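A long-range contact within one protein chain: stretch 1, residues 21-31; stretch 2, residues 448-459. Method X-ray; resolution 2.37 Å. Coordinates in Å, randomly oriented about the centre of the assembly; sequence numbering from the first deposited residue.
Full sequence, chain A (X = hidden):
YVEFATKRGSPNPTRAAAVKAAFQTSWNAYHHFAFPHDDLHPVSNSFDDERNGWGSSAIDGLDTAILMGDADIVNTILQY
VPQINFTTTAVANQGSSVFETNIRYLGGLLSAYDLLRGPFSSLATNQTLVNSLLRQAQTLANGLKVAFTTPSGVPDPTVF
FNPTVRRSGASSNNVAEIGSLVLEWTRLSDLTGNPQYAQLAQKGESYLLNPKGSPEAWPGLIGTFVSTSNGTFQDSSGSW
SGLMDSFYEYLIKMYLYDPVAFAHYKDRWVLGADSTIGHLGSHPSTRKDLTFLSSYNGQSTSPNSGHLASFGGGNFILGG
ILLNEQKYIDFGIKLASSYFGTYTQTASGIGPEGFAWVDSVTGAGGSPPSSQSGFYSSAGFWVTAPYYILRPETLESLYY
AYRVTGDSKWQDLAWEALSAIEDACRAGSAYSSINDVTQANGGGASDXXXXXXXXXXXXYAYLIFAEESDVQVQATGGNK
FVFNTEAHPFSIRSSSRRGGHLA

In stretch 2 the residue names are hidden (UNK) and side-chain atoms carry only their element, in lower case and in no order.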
# COMPACT_ATOMS: atom_id res chain seq x y z
N ALA A 21 6.98 15.58 -13.52
CA ALA A 21 7.63 15.29 -14.79
C ALA A 21 7.86 13.78 -14.97
O ALA A 21 7.71 13.25 -16.07
CB ALA A 21 8.96 16.05 -14.89
N ALA A 22 8.23 13.09 -13.89
CA ALA A 22 8.44 11.64 -13.94
C ALA A 22 7.12 10.93 -14.21
O ALA A 22 7.08 9.91 -14.92
CB ALA A 22 9.05 11.13 -12.64
N PHE A 23 6.04 11.47 -13.66
CA PHE A 23 4.72 10.89 -13.87
C PHE A 23 4.32 11.09 -15.33
O PHE A 23 3.85 10.16 -15.99
CB PHE A 23 3.70 11.53 -12.92
CG PHE A 23 2.30 11.00 -13.07
CD1 PHE A 23 1.46 11.48 -14.07
CD2 PHE A 23 1.82 10.00 -12.22
CE1 PHE A 23 0.17 10.98 -14.23
CE2 PHE A 23 0.53 9.48 -12.37
CZ PHE A 23 -0.30 9.97 -13.38
N GLN A 24 4.53 12.30 -15.85
CA GLN A 24 4.20 12.63 -17.24
C GLN A 24 4.86 11.65 -18.21
O GLN A 24 4.21 11.09 -19.10
CB GLN A 24 4.65 14.06 -17.56
CG GLN A 24 4.25 14.56 -18.95
CD GLN A 24 2.76 14.82 -19.07
OE1 GLN A 24 2.15 14.53 -20.09
NE2 GLN A 24 2.17 15.37 -18.02
N THR A 25 6.17 11.45 -18.03
CA THR A 25 6.95 10.54 -18.87
C THR A 25 6.37 9.12 -18.80
O THR A 25 6.07 8.50 -19.84
CB THR A 25 8.42 10.53 -18.39
OG1 THR A 25 8.96 11.86 -18.51
CG2 THR A 25 9.25 9.57 -19.20
N SER A 26 6.20 8.61 -17.58
CA SER A 26 5.65 7.29 -17.35
C SER A 26 4.29 7.14 -18.04
O SER A 26 4.01 6.12 -18.68
CB SER A 26 5.50 7.06 -15.84
OG SER A 26 6.74 7.28 -15.18
N TRP A 27 3.44 8.16 -17.93
CA TRP A 27 2.13 8.10 -18.57
C TRP A 27 2.20 8.06 -20.09
O TRP A 27 1.57 7.21 -20.72
CB TRP A 27 1.26 9.29 -18.15
CG TRP A 27 -0.04 9.30 -18.89
CD1 TRP A 27 -0.38 10.09 -19.95
CD2 TRP A 27 -1.14 8.40 -18.69
NE1 TRP A 27 -1.62 9.74 -20.43
CE2 TRP A 27 -2.11 8.70 -19.67
CE3 TRP A 27 -1.40 7.37 -17.78
CZ2 TRP A 27 -3.32 8.01 -19.77
CZ3 TRP A 27 -2.61 6.68 -17.88
CH2 TRP A 27 -3.55 7.00 -18.86
N ASN A 28 2.95 8.99 -20.69
CA ASN A 28 3.11 9.05 -22.14
C ASN A 28 3.50 7.67 -22.67
O ASN A 28 2.90 7.14 -23.60
CB ASN A 28 4.20 10.04 -22.54
CG ASN A 28 3.83 11.49 -22.26
OD1 ASN A 28 4.67 12.38 -22.34
ND2 ASN A 28 2.57 11.73 -21.93
N ALA A 29 4.54 7.10 -22.05
CA ALA A 29 5.02 5.80 -22.46
C ALA A 29 3.92 4.75 -22.29
O ALA A 29 3.69 3.94 -23.20
CB ALA A 29 6.25 5.42 -21.65
N TYR A 30 3.24 4.75 -21.15
CA TYR A 30 2.18 3.77 -20.93
C TYR A 30 1.03 3.95 -21.91
O TYR A 30 0.51 2.98 -22.46
CB TYR A 30 1.64 3.86 -19.49
CG TYR A 30 0.32 3.15 -19.30
CD1 TYR A 30 -0.88 3.86 -19.29
CD2 TYR A 30 0.26 1.76 -19.22
CE1 TYR A 30 -2.12 3.20 -19.21
CE2 TYR A 30 -0.97 1.09 -19.15
CZ TYR A 30 -2.15 1.82 -19.14
OH TYR A 30 -3.36 1.16 -19.11
N HIS A 31 0.62 5.19 -22.12
CA HIS A 31 -0.48 5.50 -23.02
C HIS A 31 -0.19 5.07 -24.45
O HIS A 31 -1.06 4.55 -25.14
CB HIS A 31 -0.77 7.00 -23.00
CG HIS A 31 -1.95 7.40 -23.83
ND1 HIS A 31 -2.15 8.69 -24.27
CD2 HIS A 31 -3.01 6.68 -24.28
CE1 HIS A 31 -3.27 8.75 -24.96
NE2 HIS A 31 -3.81 7.54 -24.99
N UNK A 448 9.77 -3.79 -16.42
CA UNK A 448 8.42 -3.81 -15.88
C UNK A 448 8.12 -2.54 -15.08
O UNK A 448 8.98 -2.03 -14.36
o UNK A 448 6.79 -5.08 -13.09
c UNK A 448 8.21 -5.04 -14.99
c UNK A 448 6.84 -5.06 -14.33
o UNK A 448 5.81 -5.04 -15.05
N UNK A 449 6.91 -2.02 -15.24
CA UNK A 449 6.49 -0.81 -14.55
C UNK A 449 5.11 -1.06 -13.93
O UNK A 449 4.08 -0.87 -14.57
c UNK A 449 5.10 3.43 -16.89
s UNK A 449 6.60 3.13 -15.98
c UNK A 449 6.11 1.71 -14.93
c UNK A 449 6.45 0.36 -15.55
N UNK A 450 5.12 -1.50 -12.68
CA UNK A 450 3.90 -1.81 -11.95
C UNK A 450 2.99 -0.59 -11.81
O UNK A 450 3.45 0.55 -11.74
c UNK A 450 4.25 -2.35 -10.57
o UNK A 450 2.81 -4.65 -10.70
o UNK A 450 4.53 -5.95 -11.13
c UNK A 450 4.04 -4.84 -10.83
c UNK A 450 4.97 -3.67 -10.61
N UNK A 451 1.68 -0.84 -11.75
CA UNK A 451 0.71 0.24 -11.64
C UNK A 451 0.88 1.09 -10.37
O UNK A 451 0.64 2.30 -10.41
c UNK A 451 -0.72 -0.32 -11.74
o UNK A 451 -1.08 -1.08 -10.60
N UNK A 452 1.28 0.48 -9.26
CA UNK A 452 1.45 1.26 -8.03
C UNK A 452 2.54 2.33 -8.16
O UNK A 452 2.68 3.20 -7.30
c UNK A 452 5.12 -1.22 -7.33
c UNK A 452 3.51 -2.99 -7.17
c UNK A 452 4.83 -2.58 -7.32
c UNK A 452 4.10 -0.28 -7.19
c UNK A 452 2.49 -2.05 -7.02
c UNK A 452 2.79 -0.68 -7.03
c UNK A 452 1.70 0.34 -6.82
N UNK A 453 3.31 2.28 -9.24
CA UNK A 453 4.32 3.31 -9.47
C UNK A 453 3.51 4.59 -9.68
O UNK A 453 3.81 5.63 -9.10
n UNK A 453 6.98 5.55 -12.63
c UNK A 453 6.02 4.07 -11.24
c UNK A 453 7.11 4.71 -10.55
c UNK A 453 5.13 2.97 -10.72
c UNK A 453 7.69 5.63 -11.46
c UNK A 453 8.78 6.42 -11.12
c UNK A 453 9.30 6.29 -9.86
c UNK A 453 5.98 4.61 -12.49
c UNK A 453 8.75 5.38 -8.93
c UNK A 453 7.66 4.59 -9.27
N UNK A 454 2.45 4.49 -10.48
CA UNK A 454 1.56 5.61 -10.77
C UNK A 454 0.74 6.04 -9.56
O UNK A 454 0.65 7.22 -9.23
c UNK A 454 1.86 4.00 -15.20
c UNK A 454 1.55 6.42 -13.87
c UNK A 454 1.32 4.03 -13.93
c UNK A 454 2.09 6.40 -15.15
c UNK A 454 1.16 5.24 -13.25
c UNK A 454 2.25 5.19 -15.82
c UNK A 454 0.56 5.27 -11.88
N UNK A 455 0.13 5.07 -8.89
CA UNK A 455 -0.74 5.35 -7.75
C UNK A 455 -0.08 5.72 -6.44
O UNK A 455 -0.60 6.57 -5.70
c UNK A 455 -1.67 4.17 -7.53
N UNK A 456 1.05 5.10 -6.14
CA UNK A 456 1.69 5.32 -4.85
C UNK A 456 3.03 6.04 -4.79
O UNK A 456 3.15 7.11 -4.20
c UNK A 456 1.83 3.98 -4.14
c UNK A 456 0.68 2.02 -3.05
o UNK A 456 0.74 2.28 -1.83
c UNK A 456 0.54 3.18 -4.03
o UNK A 456 0.75 0.85 -3.51
N UNK A 457 4.06 5.44 -5.36
CA UNK A 457 5.37 6.05 -5.31
C UNK A 457 5.35 7.50 -5.78
O UNK A 457 5.81 8.39 -5.07
c UNK A 457 6.36 5.25 -6.13
N UNK A 458 4.79 7.75 -6.96
CA UNK A 458 4.75 9.12 -7.50
C UNK A 458 3.78 10.03 -6.75
O UNK A 458 3.97 11.25 -6.70
c UNK A 458 4.42 9.08 -9.00
c UNK A 458 6.77 9.35 -9.81
c UNK A 458 5.53 8.48 -9.89
c UNK A 458 5.05 8.38 -11.35
N UNK A 459 2.75 9.44 -6.15
CA UNK A 459 1.75 10.19 -5.39
C UNK A 459 2.36 10.71 -4.07
O UNK A 459 2.30 11.90 -3.79
c UNK A 459 -1.66 10.45 -4.85
c UNK A 459 -0.48 9.85 -4.13
c UNK A 459 0.55 9.27 -5.10
n UNK A 459 -2.77 8.27 -5.58
c UNK A 459 -2.89 9.55 -4.81

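Position 448 carries two carbons, the second bearing two oxygens, the short carboxylate of Asp448. It lies out of reach of stretch 1. Position 449 has an unbranched side chain of two carbons, a sulfur and a last carbon that comes close to Ser26 O, which can only be Met449. Its CA-to-CB bond points toward the helix of stretch 1, and the terminal methyl CE lies 3.4 Å from Ser26 O and 4.3 Å from Tyr30 CB, so a flexible thioether fills space beside the helix backbone.

At 450 there are three carbons, the third with two oxygens: Glu450, again out of reach. Position 451 shows one carbon and one oxygen, a hydroxymethyl group, hence Ser451; its hydroxyl is hydrogen-bonded elsewhere in the structure. Position 452 is one carbon followed by a ring of six carbons with no oxygen, Phe452, buried yet remote from stretch 1.

Position 453 has one carbon and then fused five- and six-membered rings holding eight carbons and one nitrogen, and that ring nitrogen approaches Ser26 OG: this is the indole of Trp453. Although its CA-to-CB bond runs sideways, the end of the side chain comes nearer, and NE1 donates a hydrogen bond to Ser26 OG at 3.1 Å with an N-H...acceptor angle of 158°. Ser26 OG in turn donates to Ala22 O at 2.7 Å, so one hydroxyl accepts from the indole and donates its own proton in a hydrogen bond to the helix backbone, remaining satisfied while buried.

Position 454 again shows one carbon and a plain six-carbon ring, which touches Phe23, Ser26, Trp27 and Tyr30: Phe454. Here the ring is a knob seated among those four residues. Its edge turns toward the face of Phe23, with centroids 5.5 Å apart and planes at 82°; Phe454 CD2 lies 3.6 Å from Phe23 CE2. Further round the ring, CE2 is 3.6 Å from Trp27 N and CZ is 4.0 Å from Tyr30 CB.

One side-chain carbon at 455 makes Ala455, pointing away. Position 456, with three carbons and two oxygens on the third, is Glu456, and 457, with one carbon, is Ala457; neither reaches stretch 1. At 458 four carbons fork at the second, the fork lying against Phe23 and Ala22, giving Leu458, directed toward the partner helix. Its CD1 packs 3.6 Å from Phe23 CA, and its CD2 lies 4.0 Å from Ala22 CB. Position 459 ends four carbons in a row with a nitrogen: Lys459, which makes no contact here and sends NZ back to Ala455 O at 2.8 Å.

The contact joins two nearly antiparallel helices, at 175° and with axes 10.5 Å apart at closest approach, and a single aromatic knob organises it. Phe454 has the largest covered area, 97 Å², while Leu458 and Met449 extend the apolar packing along the helix. A wider pi-type turn spans 453-457, and Leu458 N bonds Trp453 O at 3.2 Å. The rule to read is a ring inserted among four residues, flanked by aliphatic and thioether packing, with one buried hydroxyl supplied with both a donor and an acceptor.

Stretch 2, residues 448-459: DMESFWFAEALK
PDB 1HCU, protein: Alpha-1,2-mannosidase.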